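Local coordinates for DNA polymerase (Bacillus phage phi29, PDB 2PY5), which replicates the viral genome by protein-primed, strand-displacing DNA synthesis with high processivity and fidelity, and also carries a 3'-5' exonuclease activity, at residues F69-L74 against N88-I93; F79-D84 against G413-E418. The protein carries 2 engineered substitutions. All blocks are in the same frame, centred on the assembly; numbering follows the deposited sequence.

Interaction 1: residues F69-L74 against N88-I93. With nucleotides of chain C.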
# COMPACT_ATOMS: atom_id res chain seq x y z
N PHE F 69 17.06 -3.69 -15.39
CA PHE F 69 18.24 -4.39 -15.89
C PHE F 69 17.87 -5.39 -16.99
O PHE F 69 18.57 -5.49 -18.00
CB PHE F 69 19.01 -5.05 -14.74
CG PHE F 69 19.64 -4.07 -13.81
CD1 PHE F 69 18.89 -3.46 -12.79
CD2 PHE F 69 20.96 -3.69 -13.95
CE1 PHE F 69 19.48 -2.51 -11.95
CE2 PHE F 69 21.52 -2.78 -13.11
CZ PHE F 69 20.78 -2.20 -12.10
N ILE F 70 16.75 -6.09 -16.79
CA ILE F 70 16.27 -7.07 -17.75
C ILE F 70 15.89 -6.41 -19.07
O ILE F 70 16.27 -6.88 -20.13
CB ILE F 70 15.07 -7.84 -17.15
CG1 ILE F 70 15.53 -8.75 -16.02
CG2 ILE F 70 14.30 -8.64 -18.20
CD1 ILE F 70 14.43 -9.24 -15.14
N ILE F 71 15.15 -5.30 -19.00
CA ILE F 71 14.72 -4.60 -20.22
C ILE F 71 15.92 -3.97 -20.95
O ILE F 71 15.99 -4.02 -22.18
CB ILE F 71 13.57 -3.62 -19.96
CG1 ILE F 71 12.33 -4.41 -19.51
CG2 ILE F 71 13.21 -2.86 -21.24
CD1 ILE F 71 11.14 -3.52 -19.18
N ASN F 72 16.85 -3.37 -20.19
CA ASN F 72 18.09 -2.89 -20.79
C ASN F 72 18.79 -4.01 -21.58
O ASN F 72 19.31 -3.79 -22.66
CB ASN F 72 19.04 -2.33 -19.73
CG ASN F 72 18.81 -0.85 -19.46
OD1 ASN F 72 17.99 -0.48 -18.58
ND2 ASN F 72 19.47 -0.01 -20.21
N TRP F 73 18.80 -5.22 -21.04
CA TRP F 73 19.43 -6.35 -21.75
C TRP F 73 18.64 -6.72 -23.00
O TRP F 73 19.20 -6.87 -24.07
CB TRP F 73 19.58 -7.56 -20.83
CG TRP F 73 20.33 -8.71 -21.43
CD1 TRP F 73 21.67 -8.98 -21.29
CD2 TRP F 73 19.81 -9.75 -22.28
NE1 TRP F 73 22.01 -10.09 -21.99
CE2 TRP F 73 20.89 -10.60 -22.61
CE3 TRP F 73 18.54 -10.05 -22.79
CZ2 TRP F 73 20.75 -11.72 -23.42
CZ3 TRP F 73 18.39 -11.17 -23.58
CH2 TRP F 73 19.50 -11.98 -23.91
N LEU F 74 17.31 -6.86 -22.84
CA LEU F 74 16.47 -7.27 -23.94
C LEU F 74 16.68 -6.36 -25.14
O LEU F 74 16.87 -6.82 -26.24
CB LEU F 74 14.99 -7.31 -23.52
CG LEU F 74 14.62 -8.43 -22.56
CD1 LEU F 74 13.27 -8.14 -21.92
CD2 LEU F 74 14.56 -9.78 -23.28
N ASN F 88 10.53 -13.13 -30.57
CA ASN F 88 11.66 -12.25 -30.24
C ASN F 88 11.23 -10.86 -29.84
O ASN F 88 11.83 -9.87 -30.21
CB ASN F 88 12.69 -12.20 -31.37
CG ASN F 88 13.33 -13.52 -31.60
OD1 ASN F 88 13.82 -14.14 -30.66
ND2 ASN F 88 13.33 -13.97 -32.85
N THR F 89 10.17 -10.80 -29.05
CA THR F 89 9.71 -9.55 -28.46
C THR F 89 9.32 -9.79 -27.01
O THR F 89 9.22 -10.94 -26.57
CB THR F 89 8.49 -8.97 -29.19
OG1 THR F 89 7.35 -9.81 -28.96
CG2 THR F 89 8.74 -8.81 -30.71
N TYR F 90 9.09 -8.70 -26.28
CA TYR F 90 8.63 -8.78 -24.90
C TYR F 90 7.45 -7.82 -24.73
O TYR F 90 7.35 -6.81 -25.42
CB TYR F 90 9.75 -8.48 -23.88
CG TYR F 90 10.23 -7.05 -23.92
CD1 TYR F 90 9.77 -6.12 -23.00
CD2 TYR F 90 11.14 -6.64 -24.88
CE1 TYR F 90 10.19 -4.82 -23.03
CE2 TYR F 90 11.58 -5.31 -24.93
CZ TYR F 90 11.10 -4.41 -23.99
OH TYR F 90 11.49 -3.09 -24.01
N ASN F 91 6.53 -8.22 -23.86
CA ASN F 91 5.37 -7.40 -23.47
C ASN F 91 5.57 -7.02 -22.01
O ASN F 91 6.35 -7.66 -21.28
CB ASN F 91 4.08 -8.20 -23.66
CG ASN F 91 2.81 -7.37 -23.43
OD1 ASN F 91 2.83 -6.15 -23.52
ND2 ASN F 91 1.71 -8.05 -23.16
N THR F 92 4.90 -5.95 -21.57
CA THR F 92 4.97 -5.54 -20.18
C THR F 92 3.59 -5.14 -19.67
O THR F 92 2.71 -4.80 -20.44
CB THR F 92 5.91 -4.32 -19.98
OG1 THR F 92 5.51 -3.26 -20.85
CG2 THR F 92 7.33 -4.67 -20.31
N ILE F 93 3.43 -5.22 -18.35
CA ILE F 93 2.36 -4.52 -17.63
C ILE F 93 3.04 -3.58 -16.66
O ILE F 93 3.51 -3.99 -15.61
CB ILE F 93 1.41 -5.47 -16.86
CG1 ILE F 93 0.79 -6.46 -17.82
CG2 ILE F 93 0.37 -4.65 -16.13
CD1 ILE F 93 -0.02 -7.55 -17.11
P DG C 2 -8.73 -8.48 -17.90
OP1 DG C 2 -9.94 -9.04 -17.25
OP2 DG C 2 -8.72 -7.06 -18.33
O5' DG C 2 -7.45 -8.77 -16.97
C5' DG C 2 -7.28 -10.10 -16.51
C4' DG C 2 -6.00 -10.37 -15.74
O4' DG C 2 -4.92 -10.64 -16.65
C3' DG C 2 -5.46 -9.28 -14.83
O3' DG C 2 -5.03 -9.93 -13.67
C2' DG C 2 -4.28 -8.67 -15.57
C1' DG C 2 -3.77 -9.92 -16.26
N9 DG C 2 -3.07 -9.74 -17.52
C8 DG C 2 -3.29 -8.78 -18.48
N7 DG C 2 -2.52 -8.92 -19.52
C5 DG C 2 -1.76 -10.05 -19.22
C6 DG C 2 -0.75 -10.69 -19.96
O6 DG C 2 -0.33 -10.37 -21.08
N1 DG C 2 -0.25 -11.82 -19.31
C2 DG C 2 -0.66 -12.26 -18.07
N2 DG C 2 -0.05 -13.36 -17.58
N3 DG C 2 -1.61 -11.66 -17.36
C4 DG C 2 -2.10 -10.58 -18.00
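Tyr-90 reaches from its strand to the helix so far that its hydroxyl meets a methyl group: OH lies 3.3 Å from Ile-71 CG2. This is a van der Waals touch. The polar need of the hydroxyl is met by a hydrogen bond with OE2 of Glu-75, one residue beyond the helical segment 69-74. The same methyl, Ile-71 CG2, is 3.8 Å from Tyr-90 CZ and comes at the ring obliquely. Leu-74 covers one ring face. Its CD1 makes a CH-pi contact, 4.1 Å from the centroid of the Tyr-90 ring and displaced toward the CG side. Tyr-90 has CG between its backbone N and carbonyl carbon (chi1 67°), and this projects the ring at the helix. The setting is the exonuclease domain, where helix 63-76 packs on the mixed sheet, here on strand 89-94 and, through Ile-71, on strand 100-110. Segments 69-74 and 89-93 run roughly antiparallel, at 150°, with axes 10.5 Å apart at closest approach. Further along the strand, Thr-92, whose hydroxyl is taken up by Trp-81, puts CG2 4.1 Å from Ile-71 CD1. Pro-404 of strand 402-406 touches Ile-71, Tyr-90 and Thr-92. Ile-93, which is involved in binding template-primer structures, packs CD1 against the guanine of DG2 of chain C, 3.7 Å from its C5.

Interaction 2: residues F79-D84 against G413-E418; sequences FKWSAD and GFRLGE. With EDO (1,2-ethanediol), chain O; nucleotides of chain B.
Trp-81 and Arg-415 are the two residues that meet here, and they only just touch. Arg-415 NH2 lies 4.5 Å from Trp-81 CE3, approaching the indole obliquely. The arginine chain is extended from CG to NE, with chi2 179°, and this carries the guanidinium across to the indole. Arg-415 NE gives a hydrogen bond to O1 of a 1,2-ethanediol molecule at 3.0 Å. That molecule sits at the guanidinium edge and probably came from the crystallisation liquor. Trp-81 NE1 is hydrogen-bonded to Thr-92 OG1, and its ring meets that of Tyr-90 edge to face. Beyond the indole, Ser-82 OG accepts from Asp-84 N in an ST turn, which sets Ala-83 N over one indole face, 3.7 Å above the plane and toward the rim. Within TPR2, Phe-414 lays one ring face over the thymine of DT5 of chain B, with CE1 3.3 Å from C2 of that base. Segments 79-84 and 413-418 bury only 40 Å² between them; Trp-81 also packs on Val-403 and Pro-404 of TPR2 strand 402-406. With no bond to the indole, the guanidinium is probably only loosely placed, and crystal neighbours touching both residues may partly set its position.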
# COMPACT_ATOMS: atom_id res chain seq x y z
N PHE F 79 15.63 -8.01 -28.78
CA PHE F 79 14.21 -8.03 -28.42
C PHE F 79 13.65 -6.62 -28.42
O PHE F 79 14.24 -5.71 -27.85
CB PHE F 79 14.00 -8.64 -27.03
CG PHE F 79 14.26 -10.11 -26.97
CD1 PHE F 79 15.55 -10.59 -26.88
CD2 PHE F 79 13.21 -11.02 -27.04
CE1 PHE F 79 15.80 -11.94 -26.85
CE2 PHE F 79 13.46 -12.36 -27.01
CZ PHE F 79 14.75 -12.83 -26.91
N LYS F 80 12.50 -6.44 -29.06
CA LYS F 80 11.78 -5.18 -28.99
C LYS F 80 10.45 -5.37 -28.28
O LYS F 80 9.96 -6.49 -28.15
CB LYS F 80 11.56 -4.60 -30.38
CG LYS F 80 10.58 -5.34 -31.25
N TRP F 81 9.86 -4.27 -27.85
CA TRP F 81 8.56 -4.30 -27.20
C TRP F 81 7.45 -4.61 -28.21
O TRP F 81 7.42 -4.05 -29.33
CB TRP F 81 8.26 -2.96 -26.51
CG TRP F 81 7.08 -3.02 -25.61
CD1 TRP F 81 7.07 -3.39 -24.31
CD2 TRP F 81 5.72 -2.68 -25.94
NE1 TRP F 81 5.79 -3.32 -23.80
CE2 TRP F 81 4.94 -2.90 -24.78
CE3 TRP F 81 5.08 -2.23 -27.10
CZ2 TRP F 81 3.56 -2.66 -24.75
CZ3 TRP F 81 3.71 -2.00 -27.06
CH2 TRP F 81 2.97 -2.22 -25.90
N SER F 82 6.53 -5.48 -27.81
CA SER F 82 5.31 -5.72 -28.58
C SER F 82 4.19 -6.14 -27.65
O SER F 82 4.40 -6.99 -26.80
CB SER F 82 5.54 -6.81 -29.62
OG SER F 82 4.31 -7.22 -30.19
N ALA F 83 2.99 -5.57 -27.86
CA ALA F 83 1.80 -5.94 -27.11
C ALA F 83 1.22 -7.28 -27.60
O ALA F 83 0.33 -7.84 -26.94
CB ALA F 83 0.74 -4.83 -27.23
N ASP F 84 1.72 -7.78 -28.72
CA ASP F 84 1.03 -8.83 -29.49
C ASP F 84 1.71 -10.19 -29.47
O ASP F 84 1.30 -11.11 -30.19
CB ASP F 84 0.88 -8.37 -30.94
CG ASP F 84 -0.03 -7.16 -31.07
OD1 ASP F 84 -0.93 -7.00 -30.21
OD2 ASP F 84 0.15 -6.39 -32.03
N GLY F 413 13.51 5.01 -21.01
CA GLY F 413 12.47 6.01 -20.88
C GLY F 413 11.14 5.29 -21.00
O GLY F 413 11.10 4.08 -21.31
N PHE F 414 10.06 6.01 -20.73
CA PHE F 414 8.71 5.44 -20.73
C PHE F 414 7.75 6.39 -21.41
O PHE F 414 7.79 7.61 -21.17
CB PHE F 414 8.28 5.14 -19.30
CG PHE F 414 9.24 4.22 -18.60
CD1 PHE F 414 10.36 4.72 -17.96
CD2 PHE F 414 9.04 2.86 -18.63
CE1 PHE F 414 11.27 3.88 -17.35
CE2 PHE F 414 9.95 2.00 -18.01
CZ PHE F 414 11.05 2.51 -17.38
N ARG F 415 6.92 5.84 -22.29
CA ARG F 415 5.91 6.62 -22.99
C ARG F 415 4.55 6.08 -22.60
O ARG F 415 4.40 4.89 -22.37
CB ARG F 415 6.10 6.56 -24.51
CG ARG F 415 5.99 5.19 -25.16
CD ARG F 415 6.16 5.28 -26.64
NE ARG F 415 6.25 3.98 -27.30
CZ ARG F 415 5.21 3.23 -27.65
NH1 ARG F 415 3.97 3.63 -27.42
NH2 ARG F 415 5.42 2.07 -28.25
N LEU F 416 3.55 6.96 -22.54
CA LEU F 416 2.20 6.51 -22.34
C LEU F 416 1.77 5.71 -23.57
O LEU F 416 1.93 6.17 -24.70
CB LEU F 416 1.24 7.68 -22.11
CG LEU F 416 -0.16 7.41 -21.60
CD1 LEU F 416 -0.15 6.74 -20.21
CD2 LEU F 416 -0.95 8.71 -21.59
N GLY F 417 1.22 4.53 -23.32
CA GLY F 417 0.79 3.65 -24.38
C GLY F 417 -0.60 3.92 -24.90
O GLY F 417 -1.18 4.99 -24.67
N GLU F 418 -1.14 2.92 -25.59
CA GLU F 418 -2.44 3.02 -26.21
C GLU F 418 -3.53 3.09 -25.16
O GLU F 418 -3.45 2.44 -24.11
CB GLU F 418 -2.66 1.81 -27.12
CG GLU F 418 -3.80 1.94 -28.06
CD GLU F 418 -3.74 0.93 -29.21
OE1 GLU F 418 -4.82 0.40 -29.54
OE2 GLU F 418 -2.65 0.70 -29.80
C1 EDO O . 9.79 5.37 -28.76
O1 EDO O . 8.89 4.26 -28.69
C2 EDO O . 9.01 6.69 -28.75
O2 EDO O . 9.39 7.55 -27.66
P DT B 5 6.19 9.56 -15.40
OP1 DT B 5 5.64 10.90 -15.04
OP2 DT B 5 5.69 8.85 -16.60
O5' DT B 5 7.77 9.69 -15.60
C5' DT B 5 8.56 10.39 -14.65
C4' DT B 5 10.00 9.93 -14.72
O4' DT B 5 10.12 8.58 -14.19
C3' DT B 5 10.61 9.85 -16.11
O3' DT B 5 11.98 10.22 -16.03
C2' DT B 5 10.44 8.39 -16.51
C1' DT B 5 10.66 7.71 -15.17
N1 DT B 5 9.96 6.42 -14.96
C2 DT B 5 10.66 5.33 -14.48
O2 DT B 5 11.87 5.32 -14.20
N3 DT B 5 9.87 4.22 -14.31
C4 DT B 5 8.52 4.09 -14.57
O4 DT B 5 7.93 3.03 -14.35
C5 DT B 5 7.85 5.26 -15.06
C7 DT B 5 6.39 5.25 -15.37
C6 DT B 5 8.59 6.37 -15.23

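Overall arrangement
The two contacts are neighbours, their centres about 9 Å apart. Along the chain their segments alternate: 69-74, 79-84, 88-93 and then, far later, 413-418. Helix 63-76, strand 80-81 and strand 89-94 follow one another, and the two strands are adjacent and parallel at one end of the mixed exonuclease sheet. A backbone bond from Ser-82 N to Tyr-90 O, 2.9 Å, joins the interactions directly. Interaction 1 is buried within the exonuclease domain. Interaction 2 lies at the surface and links the edge strand of that sheet to TPR2, in the polymerization region. Ile-93 packs on a guanine of chain C and the Phe-414 ring lies over a thymine of chain B, so the two contacts involve segments that meet different DNA strands.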